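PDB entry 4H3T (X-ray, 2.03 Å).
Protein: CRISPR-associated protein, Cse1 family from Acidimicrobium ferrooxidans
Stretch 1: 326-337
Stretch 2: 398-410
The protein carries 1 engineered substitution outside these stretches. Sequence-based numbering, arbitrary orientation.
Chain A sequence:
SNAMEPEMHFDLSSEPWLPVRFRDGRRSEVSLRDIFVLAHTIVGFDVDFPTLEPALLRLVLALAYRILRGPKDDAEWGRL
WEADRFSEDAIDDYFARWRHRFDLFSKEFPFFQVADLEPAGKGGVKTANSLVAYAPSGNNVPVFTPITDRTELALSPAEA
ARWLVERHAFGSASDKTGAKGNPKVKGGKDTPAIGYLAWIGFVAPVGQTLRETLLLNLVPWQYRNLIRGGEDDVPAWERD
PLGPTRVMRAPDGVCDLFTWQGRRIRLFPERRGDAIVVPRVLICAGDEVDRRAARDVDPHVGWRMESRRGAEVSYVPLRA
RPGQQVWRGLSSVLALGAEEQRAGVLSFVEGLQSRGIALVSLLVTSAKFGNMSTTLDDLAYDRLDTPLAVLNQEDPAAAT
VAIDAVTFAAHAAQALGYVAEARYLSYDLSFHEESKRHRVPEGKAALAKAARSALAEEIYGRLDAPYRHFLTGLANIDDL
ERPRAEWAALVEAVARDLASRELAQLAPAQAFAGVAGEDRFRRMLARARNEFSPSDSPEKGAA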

ATOM      1  N   VAL A 326       4.787  10.119  -1.424  1.00 39.97           N
ATOM      2  CA  VAL A 326       5.338   8.964  -0.724  1.00 39.40           C
ATOM      3  C   VAL A 326       6.820   9.136  -0.372  1.00 40.56           C
ATOM      4  O   VAL A 326       7.233   8.728   0.699  1.00 41.12           O
ATOM      5  CB  VAL A 326       5.110   7.596  -1.453  1.00 45.45           C
ATOM      6  CG1 VAL A 326       5.787   7.542  -2.784  1.00 45.36           C
ATOM      7  CG2 VAL A 326       5.588   6.434  -0.596  1.00 46.57           C
ATOM      8  N   TRP A 327       7.606   9.807  -1.198  1.00 39.75           N
ATOM      9  CA  TRP A 327       9.034  10.021  -0.839  1.00 37.94           C
ATOM     10  C   TRP A 327       9.263  10.877   0.413  1.00 40.30           C
ATOM     11  O   TRP A 327      10.317  10.770   1.047  1.00 39.29           O
ATOM     12  CB  TRP A 327       9.804  10.614  -2.026  1.00 37.69           C
ATOM     13  CG  TRP A 327       9.213  11.852  -2.634  1.00 37.64           C
ATOM     14  CD1 TRP A 327       8.290  11.918  -3.633  1.00 39.87           C
ATOM     15  CD2 TRP A 327       9.411  13.199  -2.178  1.00 38.08           C
ATOM     16  NE1 TRP A 327       7.933  13.220  -3.862  1.00 39.61           N
ATOM     17  CE2 TRP A 327       8.609  14.033  -2.988  1.00 41.67           C
ATOM     18  CE3 TRP A 327      10.331  13.797  -1.288  1.00 39.85           C
ATOM     19  CZ2 TRP A 327       8.621  15.440  -2.861  1.00 41.78           C
ATOM     20  CZ3 TRP A 327      10.351  15.180  -1.174  1.00 41.06           C
ATOM     21  CH2 TRP A 327       9.547  15.985  -2.002  1.00 41.00           C
ATOM     22  N   ARG A 328       8.256  11.679   0.842  1.00 37.64           N
ATOM     23  CA  ARG A 328       8.383  12.421   2.079  1.00 37.35           C
ATOM     24  C   ARG A 328       8.469  11.446   3.296  1.00 42.30           C
ATOM     25  O   ARG A 328       8.989  11.829   4.323  1.00 43.83           O
ATOM     26  CB  ARG A 328       7.249  13.441   2.217  1.00 37.00           C
ATOM     27  CG  ARG A 328       7.430  14.613   1.296  1.00 38.59           C
ATOM     28  CD  ARG A 328       6.172  15.431   1.133  1.00 35.72           C
ATOM     29  NE  ARG A 328       5.710  16.068   2.349  1.00 38.35           N
ATOM     30  CZ  ARG A 328       4.632  16.827   2.431  1.00 44.52           C
ATOM     31  NH1 ARG A 328       3.845  17.000   1.369  1.00 39.54           N
ATOM     32  NH2 ARG A 328       4.299  17.382   3.580  1.00 40.13           N
ATOM     33  N   GLY A 329       7.953  10.229   3.164  1.00 42.00           N
ATOM     34  CA  GLY A 329       8.020   9.211   4.196  1.00 42.50           C
ATOM     35  C   GLY A 329       9.041   8.132   3.822  1.00 49.05           C
ATOM     36  O   GLY A 329       8.881   6.984   4.215  1.00 46.02           O
ATOM     37  N   LEU A 330      10.093   8.465   3.020  1.00 43.58           N
ATOM     38  CA  LEU A 330      11.077   7.446   2.614  1.00 42.68           C
ATOM     39  C   LEU A 330      11.727   6.738   3.839  1.00 45.31           C
ATOM     40  O   LEU A 330      11.935   5.529   3.823  1.00 43.16           O
ATOM     41  CB  LEU A 330      12.170   8.108   1.769  1.00 43.09           C
ATOM     42  CG  LEU A 330      13.295   7.153   1.263  1.00 48.28           C
ATOM     43  CD1 LEU A 330      12.752   6.033   0.484  1.00 46.58           C
ATOM     44  CD2 LEU A 330      14.286   7.923   0.418  1.00 49.05           C
ATOM     45  N   SER A 331      11.960   7.456   4.913  1.00 44.01           N
ATOM     46  CA  SER A 331      12.559   6.870   6.127  1.00 46.19           C
ATOM     47  C   SER A 331      11.629   5.793   6.747  1.00 50.27           C
ATOM     48  O   SER A 331      12.171   4.810   7.265  1.00 54.76           O
ATOM     49  CB  SER A 331      12.913   7.956   7.174  1.00 51.07           C
ATOM     50  OG  SER A 331      11.678   8.545   7.546  1.00 70.29           O
ATOM     51  N   SER A 332      10.309   5.855   6.530  1.00 48.84           N
ATOM     52  CA  SER A 332       9.373   4.829   7.034  1.00 51.13           C
ATOM     53  C   SER A 332       9.355   3.576   6.104  1.00 53.53           C
ATOM     54  O   SER A 332       8.920   2.504   6.528  1.00 56.66           O
ATOM     55  CB  SER A 332       7.952   5.387   7.258  1.00 57.04           C
ATOM     56  OG  SER A 332       7.178   5.654   6.085  1.00 70.42           O
ATOM     57  N   VAL A 333       9.840   3.705   4.863  1.00 45.91           N
ATOM     58  CA  VAL A 333       9.994   2.614   3.915  1.00 44.54           C
ATOM     59  C   VAL A 333      11.296   1.907   4.229  1.00 46.58           C
ATOM     60  O   VAL A 333      11.354   0.692   4.324  1.00 49.01           O
ATOM     61  CB  VAL A 333       9.938   3.104   2.422  1.00 50.38           C
ATOM     62  CG1 VAL A 333      10.106   1.931   1.446  1.00 51.64           C
ATOM     63  CG2 VAL A 333       8.631   3.812   2.126  1.00 51.75           C
ATOM     64  N   LEU A 334      12.353   2.645   4.295  1.00 44.08           N
ATOM     65  CA  LEU A 334      13.698   2.083   4.552  1.00 43.76           C
ATOM     66  C   LEU A 334      13.905   1.613   6.007  1.00 49.23           C
ATOM     67  O   LEU A 334      14.724   0.723   6.233  1.00 48.07           O
ATOM     68  CB  LEU A 334      14.737   3.108   4.158  1.00 44.28           C
ATOM     69  CG  LEU A 334      14.683   3.570   2.689  1.00 48.51           C
ATOM     70  CD1 LEU A 334      15.820   4.508   2.389  1.00 50.47           C
ATOM     71  CD2 LEU A 334      14.722   2.432   1.761  1.00 48.82           C
ATOM     72  N   ALA A 335      13.081   2.117   6.957  1.00 45.40           N
ATOM     73  CA  ALA A 335      13.023   1.680   8.342  1.00 45.25           C
ATOM     74  C   ALA A 335      14.449   1.662   8.932  1.00 53.32           C
ATOM     75  O   ALA A 335      14.909   0.624   9.379  1.00 53.69           O
ATOM     76  CB  ALA A 335      12.399   0.276   8.384  1.00 44.75           C
ATOM     77  N   LEU A 336      15.172   2.756   8.829  1.00 56.92           N
ATOM     78  CA  LEU A 336      16.582   2.771   9.236  1.00 60.35           C
ATOM     79  C   LEU A 336      16.789   3.113  10.728  1.00 65.94           C
ATOM     80  O   LEU A 336      17.887   2.856  11.231  1.00 65.16           O
ATOM     81  CB  LEU A 336      17.381   3.722   8.358  1.00 62.08           C
ATOM     82  CG  LEU A 336      17.503   3.314   6.890  1.00 67.39           C
ATOM     83  CD1 LEU A 336      18.203   4.398   6.078  1.00 68.81           C
ATOM     84  CD2 LEU A 336      18.271   2.030   6.751  1.00 71.30           C
ATOM     85  N   GLY A 337      15.743   3.566  11.428  1.00 62.83           N
ATOM     86  CA  GLY A 337      15.819   3.776  12.881  1.00 64.37           C
ATOM     87  C   GLY A 337      16.004   2.470  13.647  1.00 70.23           C
ATOM     88  O   GLY A 337      15.722   1.374  13.134  1.00 68.01           O
ATOM     89  N   ALA A 398      24.089   5.629  -0.542  1.00 48.19           N
ATOM     90  CA  ALA A 398      22.967   5.935  -1.432  1.00 45.93           C
ATOM     91  C   ALA A 398      21.655   6.246  -0.642  1.00 47.72           C
ATOM     92  O   ALA A 398      20.993   7.258  -0.899  1.00 45.73           O
ATOM     93  CB  ALA A 398      22.760   4.823  -2.403  1.00 46.84           C
ATOM     94  N   ALA A 399      21.347   5.431   0.368  1.00 46.17           N
ATOM     95  CA  ALA A 399      20.188   5.663   1.228  1.00 45.87           C
ATOM     96  C   ALA A 399      20.357   6.983   2.016  1.00 48.50           C
ATOM     97  O   ALA A 399      19.431   7.793   2.111  1.00 47.08           O
ATOM     98  CB  ALA A 399      20.014   4.503   2.183  1.00 46.83           C
ATOM     99  N   THR A 400      21.569   7.238   2.497  1.00 45.99           N
ATOM    100  CA  THR A 400      21.861   8.448   3.269  1.00 46.38           C
ATOM    101  C   THR A 400      21.634   9.723   2.423  1.00 47.95           C
ATOM    102  O   THR A 400      20.995  10.675   2.912  1.00 45.86           O
ATOM    103  CB  THR A 400      23.285   8.393   3.841  1.00 50.27           C
ATOM    104  OG1 THR A 400      23.346   7.244   4.689  1.00 52.96           O
ATOM    105  CG2 THR A 400      23.666   9.659   4.666  1.00 49.38           C
ATOM    106  N   VAL A 401      22.129   9.754   1.177  1.00 46.67           N
ATOM    107  CA  VAL A 401      21.894  10.941   0.329  1.00 48.66           C
ATOM    108  C   VAL A 401      20.386  11.051   0.015  1.00 48.44           C
ATOM    109  O   VAL A 401      19.831  12.172  -0.009  1.00 46.64           O
ATOM    110  CB  VAL A 401      22.780  10.987  -0.960  1.00 56.13           C
ATOM    111  CG1 VAL A 401      22.399   9.925  -1.980  1.00 57.85           C
ATOM    112  CG2 VAL A 401      22.737  12.365  -1.596  1.00 56.59           C
ATOM    113  N   ALA A 402      19.709   9.911  -0.248  1.00 44.38           N
ATOM    114  CA  ALA A 402      18.248   9.968  -0.516  1.00 41.85           C
ATOM    115  C   ALA A 402      17.465  10.554   0.682  1.00 44.77           C
ATOM    116  O   ALA A 402      16.616  11.412   0.491  1.00 41.92           O
ATOM    117  CB  ALA A 402      17.710   8.618  -0.843  1.00 41.81           C
ATOM    118  N   ILE A 403      17.729  10.060   1.895  1.00 44.74           N
ATOM    119  CA  ILE A 403      17.074  10.562   3.120  1.00 45.39           C
ATOM    120  C   ILE A 403      17.472  12.029   3.381  1.00 46.92           C
ATOM    121  O   ILE A 403      16.613  12.856   3.686  1.00 43.94           O
ATOM    122  CB  ILE A 403      17.430   9.651   4.329  1.00 49.87           C
ATOM    123  CG1 ILE A 403      16.797   8.231   4.143  1.00 51.45           C
ATOM    124  CG2 ILE A 403      16.977  10.271   5.643  1.00 50.09           C
ATOM    125  CD1 ILE A 403      15.262   8.163   4.230  1.00 59.08           C
ATOM    126  N   ASP A 404      18.753  12.350   3.250  1.00 43.65           N
ATOM    127  CA  ASP A 404      19.230  13.712   3.481  1.00 43.11           C
ATOM    128  C   ASP A 404      18.606  14.712   2.515  1.00 44.79           C
ATOM    129  O   ASP A 404      18.457  15.884   2.857  1.00 40.71           O
ATOM    130  CB  ASP A 404      20.736  13.812   3.395  1.00 44.59           C
ATOM    131  CG  ASP A 404      21.474  13.154   4.525  1.00 52.74           C
ATOM    132  OD1 ASP A 404      20.818  12.733   5.490  1.00 52.53           O
ATOM    133  OD2 ASP A 404      22.712  13.023   4.421  1.00 52.34           O
ATOM    134  N   ALA A 405      18.334  14.278   1.307  1.00 42.05           N
ATOM    135  CA  ALA A 405      17.707  15.121   0.271  1.00 41.04           C
ATOM    136  C   ALA A 405      16.274  15.459   0.655  1.00 42.99           C
ATOM    137  O   ALA A 405      15.810  16.578   0.399  1.00 40.53           O
ATOM    138  CB  ALA A 405      17.741  14.423  -1.083  1.00 41.21           C
ATOM    139  N   VAL A 406      15.579  14.508   1.275  1.00 42.44           N
ATOM    140  CA  VAL A 406      14.225  14.722   1.790  1.00 41.14           C
ATOM    141  C   VAL A 406      14.298  15.759   2.947  1.00 40.87           C
ATOM    142  O   VAL A 406      13.515  16.681   2.997  1.00 37.89           O
ATOM    143  CB  VAL A 406      13.548  13.392   2.260  1.00 42.61           C
ATOM    144  CG1 VAL A 406      12.197  13.681   2.906  1.00 42.39           C
ATOM    145  CG2 VAL A 406      13.361  12.458   1.089  1.00 42.33           C
ATOM    146  N   THR A 407      15.262  15.590   3.852  1.00 38.91           N
ATOM    147  CA  THR A 407      15.474  16.523   4.986  1.00 38.82           C
ATOM    148  C   THR A 407      15.757  17.956   4.493  1.00 44.97           C
ATOM    149  O   THR A 407      15.239  18.915   5.070  1.00 42.90           O
ATOM    150  CB  THR A 407      16.630  16.068   5.867  1.00 45.98           C
ATOM    151  OG1 THR A 407      16.347  14.737   6.310  1.00 45.94           O
ATOM    152  CG2 THR A 407      16.847  17.003   7.072  1.00 44.34           C
ATOM    153  N   PHE A 408      16.569  18.099   3.451  1.00 43.45           N
ATOM    154  CA  PHE A 408      16.850  19.400   2.877  1.00 41.78           C
ATOM    155  C   PHE A 408      15.577  20.021   2.291  1.00 44.11           C
ATOM    156  O   PHE A 408      15.314  21.211   2.520  1.00 42.15           O
ATOM    157  CB  PHE A 408      17.983  19.341   1.828  1.00 43.51           C
ATOM    158  CG  PHE A 408      18.375  20.719   1.360  1.00 43.50           C
ATOM    159  CD1 PHE A 408      18.771  21.684   2.263  1.00 46.73           C
ATOM    160  CD2 PHE A 408      18.234  21.089   0.032  1.00 44.93           C
ATOM    161  CE1 PHE A 408      19.035  22.982   1.845  1.00 47.18           C
ATOM    162  CE2 PHE A 408      18.645  22.342  -0.403  1.00 45.99           C
ATOM    163  CZ  PHE A 408      18.992  23.298   0.513  1.00 47.09           C
ATOM    164  N   ALA A 409      14.783  19.250   1.563  1.00 41.67           N
ATOM    165  CA  ALA A 409      13.493  19.752   1.054  1.00 40.85           C
ATOM    166  C   ALA A 409      12.602  20.274   2.231  1.00 40.88           C
ATOM    167  O   ALA A 409      11.943  21.303   2.097  1.00 37.48           O
ATOM    168  CB  ALA A 409      12.761  18.675   0.282  1.00 42.12           C
ATOM    169  N   ALA A 410      12.510  19.494   3.313  1.00 37.06           N
ATOM    170  CA  ALA A 410      11.731  19.854   4.506  1.00 38.46           C
ATOM    171  C   ALA A 410      12.284  21.164   5.162  1.00 43.04           C
ATOM    172  O   ALA A 410      11.490  22.032   5.514  1.00 39.83           O
ATOM    173  CB  ALA A 410      11.701  18.711   5.507  1.00 39.62           C
TER

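Two helical segments far apart in sequence can pack closely without any hydrogen bond between them, and this pair from a Cse1 family protein is a compact example. No hydrogen bond crosses between the stretches; the contact buries 403 Å², both sides summed, and consists largely of apolar side chains, with a few backbone atoms of stretch 1 packed against them. The helix of 398-410 runs roughly antiparallel to the short helix 330-334, with 153° between their directions, so that a walk up stretch 2 is a walk back down stretch 1.

The walk begins at Ala-399, whose CB points toward the partner and meets two leucines: Leu-334 CD1 lies 4.2 Å from Ala-399 CB, and Leu-336 CD1 lies 4.3 Å from that same CB. Leu-336 reaches it from beyond the helix, after Ala-335 has left helical geometry with a positive phi. One turn on, the neighbouring Thr-400 and Val-401 having made no contact, Ala-402 again points toward stretch 1, and its CB sits 3.7 Å from Leu-330 CD2. Leu-330 in turn directs its own CA-to-CB bond toward stretch 2.

Ile-403 illustrates the complementary case, a long side chain whose starting direction understates its role. Its CA-to-CB bond points sideways, yet with chi1 and chi2 both m its end comes nearer the other stretch. Ile-403 CD1 lies 3.7 Å from Leu-330 CG and 4.1 Å from Leu-334 CD1, and also approaches the backbone, 3.4 Å from Ser-331 N. A single methyl thus touches three residues of the opposing segment, and Ile-403 has the largest area covered by the other stretch, 77 Å².

Asp-404 and Ala-405 make no contact, and the next turn brings Val-406, which points toward stretch 1 and is covered almost as extensively. Both methyls lie near Trp-327 O, Val-406 CG2 at 3.5 Å and Val-406 CG1 at 3.9 Å, and Val-406 CG1 is also 4.0 Å from Arg-328 O. These are packing contacts; the carbonyl of Trp-327 accepts a hydrogen bond from Leu-330 N within its own stretch. The register is tight here, with Arg-328 CA and Val-406 CA 6.3 Å apart, against 8.1 Å between Leu-334 CA and Ala-399 CA.

The contact closes at Ala-409, whose CB lies 4.5 Å from Trp-327 CZ3. Both this methyl and Val-406 CG2, 4.1 Å from Trp-327 CE3, lie at the edge of the indole, near its plane. The principle is periodicity: contacts recur at Ala-399, Ala-402, Ile-403, Val-406 and Ala-409, the three- and four-residue spacing that keeps one helical face turned to its partner.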